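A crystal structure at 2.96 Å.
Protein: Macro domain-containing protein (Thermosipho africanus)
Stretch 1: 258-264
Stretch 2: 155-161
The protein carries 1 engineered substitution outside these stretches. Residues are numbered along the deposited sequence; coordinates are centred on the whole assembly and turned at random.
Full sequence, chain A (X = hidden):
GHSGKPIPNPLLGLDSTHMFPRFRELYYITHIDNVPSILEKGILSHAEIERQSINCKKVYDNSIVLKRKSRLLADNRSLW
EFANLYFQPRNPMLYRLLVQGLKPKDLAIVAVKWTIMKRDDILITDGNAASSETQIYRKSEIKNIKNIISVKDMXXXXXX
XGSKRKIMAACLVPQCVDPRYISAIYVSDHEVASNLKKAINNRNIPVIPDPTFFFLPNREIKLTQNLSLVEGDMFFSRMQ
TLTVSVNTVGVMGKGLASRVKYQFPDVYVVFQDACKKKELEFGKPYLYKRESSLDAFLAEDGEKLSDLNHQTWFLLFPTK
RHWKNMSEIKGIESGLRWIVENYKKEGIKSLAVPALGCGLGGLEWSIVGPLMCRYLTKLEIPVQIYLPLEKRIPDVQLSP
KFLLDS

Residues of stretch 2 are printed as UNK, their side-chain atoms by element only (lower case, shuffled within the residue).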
# COMPACT_ATOMS: atom_id res chain seq x y z
N SER A 258 -5.20 -3.97 15.86
CA SER A 258 -6.53 -4.17 15.21
C SER A 258 -6.34 -4.53 13.74
O SER A 258 -6.93 -5.53 13.30
CB SER A 258 -7.39 -2.95 15.36
OG SER A 258 -8.69 -3.19 14.84
N ARG A 259 -5.55 -3.76 13.00
CA ARG A 259 -5.29 -4.00 11.56
C ARG A 259 -4.65 -5.38 11.37
O ARG A 259 -5.01 -6.08 10.41
CB ARG A 259 -4.37 -2.95 10.95
CG ARG A 259 -3.74 -3.40 9.64
CD ARG A 259 -3.38 -2.23 8.76
NE ARG A 259 -2.81 -2.71 7.52
CZ ARG A 259 -2.28 -1.92 6.59
NH1 ARG A 259 -2.26 -0.61 6.77
NH2 ARG A 259 -1.78 -2.45 5.49
N VAL A 260 -3.71 -5.73 12.25
CA VAL A 260 -2.97 -7.03 12.22
C VAL A 260 -3.98 -8.17 12.38
O VAL A 260 -3.84 -9.18 11.67
CB VAL A 260 -1.88 -7.10 13.30
CG1 VAL A 260 -1.27 -8.49 13.40
CG2 VAL A 260 -0.79 -6.06 13.06
N LYS A 261 -4.98 -7.99 13.25
CA LYS A 261 -6.02 -9.01 13.55
C LYS A 261 -6.85 -9.28 12.30
O LYS A 261 -7.26 -10.44 12.10
CB LYS A 261 -6.91 -8.55 14.71
CG LYS A 261 -7.82 -9.63 15.27
CD LYS A 261 -8.44 -9.27 16.59
CE LYS A 261 -9.53 -8.23 16.48
NZ LYS A 261 -9.97 -7.76 17.81
N TYR A 262 -7.11 -8.26 11.48
CA TYR A 262 -8.01 -8.37 10.30
C TYR A 262 -7.19 -8.84 9.09
O TYR A 262 -7.66 -9.76 8.40
CB TYR A 262 -8.80 -7.08 10.10
CG TYR A 262 -9.85 -6.88 11.16
CD1 TYR A 262 -10.95 -7.73 11.25
CD2 TYR A 262 -9.72 -5.90 12.12
CE1 TYR A 262 -11.89 -7.59 12.25
CE2 TYR A 262 -10.65 -5.75 13.13
CZ TYR A 262 -11.75 -6.60 13.20
OH TYR A 262 -12.66 -6.44 14.21
N GLN A 263 -6.02 -8.25 8.88
CA GLN A 263 -5.16 -8.52 7.69
C GLN A 263 -4.42 -9.85 7.89
O GLN A 263 -4.31 -10.59 6.90
CB GLN A 263 -4.20 -7.36 7.43
CG GLN A 263 -3.75 -7.28 5.97
CD GLN A 263 -2.92 -6.07 5.62
OE1 GLN A 263 -2.73 -5.15 6.40
NE2 GLN A 263 -2.40 -6.07 4.41
N PHE A 264 -3.96 -10.16 9.10
CA PHE A 264 -3.08 -11.32 9.42
C PHE A 264 -3.63 -12.09 10.62
O PHE A 264 -2.97 -12.21 11.66
CB PHE A 264 -1.65 -10.83 9.66
CG PHE A 264 -1.14 -9.88 8.60
CD1 PHE A 264 -0.86 -10.33 7.32
CD2 PHE A 264 -0.94 -8.54 8.88
CE1 PHE A 264 -0.40 -9.46 6.34
CE2 PHE A 264 -0.47 -7.67 7.91
CZ PHE A 264 -0.21 -8.13 6.64
N UNK A 155 -6.92 1.76 2.45
CA UNK A 155 -5.43 1.81 2.48
C UNK A 155 -4.85 0.39 2.47
O UNK A 155 -3.63 0.25 2.22
c UNK A 155 -4.92 2.66 3.65
c UNK A 155 -5.83 2.71 4.87
o UNK A 155 -6.08 3.78 6.99
c UNK A 155 -5.40 3.70 5.95
o UNK A 155 -4.39 4.41 5.74
N UNK A 156 -5.69 -0.63 2.71
CA UNK A 156 -5.33 -2.07 2.63
C UNK A 156 -6.56 -2.90 2.28
O UNK A 156 -7.68 -2.37 2.31
o UNK A 156 -8.07 -3.37 8.42
c UNK A 156 -6.71 -1.91 7.10
c UNK A 156 -5.89 -1.72 6.00
c UNK A 156 -4.69 -2.54 3.94
c UNK A 156 -6.15 -4.00 5.40
c UNK A 156 -7.26 -3.16 7.35
c UNK A 156 -6.98 -4.20 6.49
c UNK A 156 -5.62 -2.75 5.12
N UNK A 157 -6.35 -4.18 1.98
CA UNK A 157 -7.42 -5.10 1.54
C UNK A 157 -7.12 -6.53 1.99
O UNK A 157 -6.01 -6.78 2.48
n UNK A 157 -4.52 -6.38 -1.57
c UNK A 157 -4.11 -2.31 -1.66
c UNK A 157 -3.10 -4.43 -2.24
c UNK A 157 -5.73 -6.51 -0.96
c UNK A 157 -6.25 -5.28 -0.67
c UNK A 157 -3.07 -3.05 -2.22
c UNK A 157 -4.21 -5.05 -1.68
c UNK A 157 -5.28 -4.32 -1.11
c UNK A 157 -5.21 -2.93 -1.11
c UNK A 157 -7.54 -5.00 0.02
N UNK A 158 -8.09 -7.43 1.80
CA UNK A 158 -7.99 -8.89 2.10
C UNK A 158 -9.08 -9.64 1.33
O UNK A 158 -10.12 -9.02 1.01
c UNK A 158 -9.02 -8.50 5.83
c UNK A 158 -9.15 -8.30 4.34
c UNK A 158 -11.08 -8.24 7.20
n UNK A 158 -9.98 -7.74 6.63
c UNK A 158 -8.10 -9.13 3.61
n UNK A 158 -11.40 -9.52 7.06
n UNK A 158 -11.86 -7.46 7.92
N UNK A 159 -8.86 -10.92 1.02
CA UNK A 159 -9.75 -11.72 0.15
C UNK A 159 -11.08 -12.01 0.87
O UNK A 159 -12.13 -11.95 0.20
c UNK A 159 -9.07 -13.02 -0.30
o UNK A 159 -8.42 -15.63 -1.18
c UNK A 159 -9.39 -15.11 -1.79
c UNK A 159 -9.74 -13.65 -1.51
o UNK A 159 -10.10 -15.73 -2.63
N UNK A 160 -11.02 -12.24 2.18
CA UNK A 160 -12.13 -12.82 3.00
C UNK A 160 -13.37 -11.92 2.96
O UNK A 160 -14.46 -12.47 2.73
c UNK A 160 -10.32 -13.68 4.61
c UNK A 160 -11.69 -13.05 4.45
o UNK A 160 -8.20 -12.62 4.36
o UNK A 160 -9.42 -12.04 6.09
c UNK A 160 -9.23 -12.71 5.06
N UNK A 161 -13.22 -10.61 3.20
CA UNK A 161 -14.34 -9.63 3.25
C UNK A 161 -14.59 -9.05 1.85
O UNK A 161 -15.44 -8.14 1.73
c UNK A 161 -14.09 -8.53 4.29
o UNK A 161 -12.32 -7.78 2.89
c UNK A 161 -12.98 -7.56 3.93
o UNK A 161 -12.77 -6.60 4.70

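Position 155 carries three side-chain carbons in a row, the third bearing two oxygens: a carboxylate on a two-carbon stem. CB and the next carbon both lie 5.2 Å from NH1 of Arg259, too far for contact. This is Glu155, whose exposed acid group suits a place open to solvent.

Position 156 has one carbon leading to a ring of six carbons that bears a single oxygen, the mark of a phenol. Its CA-to-CB bond points toward the helix. CD of Arg259 sits 4.0 Å from the ring centroid, over the face, a CH-pi contact, while NH2 of Arg259 comes within 3.3 Å of CB. A ring carbon lies 3.7 Å from OE1 of Gln263, and the phenol oxygen is 4.1 Å from CB of Tyr262. This is Tyr156; a flat aromatic face can pack against both the aliphatic and the charged part of an arginine.

Position 157 has one carbon followed by fused five- and six-membered rings holding eight carbons and one nitrogen, an indole. Its backbone O lies 4.2 Å from NE2 of Gln263, a proximity without a hydrogen bond. The CA-to-CB bond points away from the helix, and the residue is buried, which suits the large, mostly apolar ring of Trp157.

Position 158 shows three carbons, a nitrogen, and a carbon carrying two more nitrogens. The CA-to-CB bond points toward the helix; the third carbon is 3.2 Å from O of Tyr262, and a terminal nitrogen is 3.5 Å from CD1 of Tyr262. This is Arg158: its long stem brings CD to that carbonyl, and CB of Tyr262 lies over one face of its flat guanidinium, which still meets acids of its own stretch.

Position 159 again has three carbons, the last with two oxygens, out of the helix's reach; a charged group suits this exposed site, Glu159.

Position 160 has the same composition, but its CA-to-CB bond points toward the helix, and one carboxylate oxygen lies 3.7 Å from O of Tyr262. In Glu160 this oxygen, OE1, accepts a weak hydrogen bond from NH1 of Arg158 at 3.3 Å, part of a salt bridge that suits an acid here.

Position 161 has two carbons, the second carrying two oxygens, and its side chain stays out of contact with the helix: Asp161. Its OD2 is 3.5 Å from NH2 of Arg158, well out of the guanidinium plane, so charge alone links them; an acid suits a place beside that positive charge.

The contact therefore works by packing, with no hydrogen bond across it. Within the helix, Arg259 is held by Gln263 OE1, 2.7 Å from NE and 3.0 Å from NH2, and Tyr156 packs on this pair. Arg158, with acidic partners in its own stretch, covers Tyr262. Together these contacts bury 373 Å², both sides summed.

Stretch 2, residues 155-161: EYWREED
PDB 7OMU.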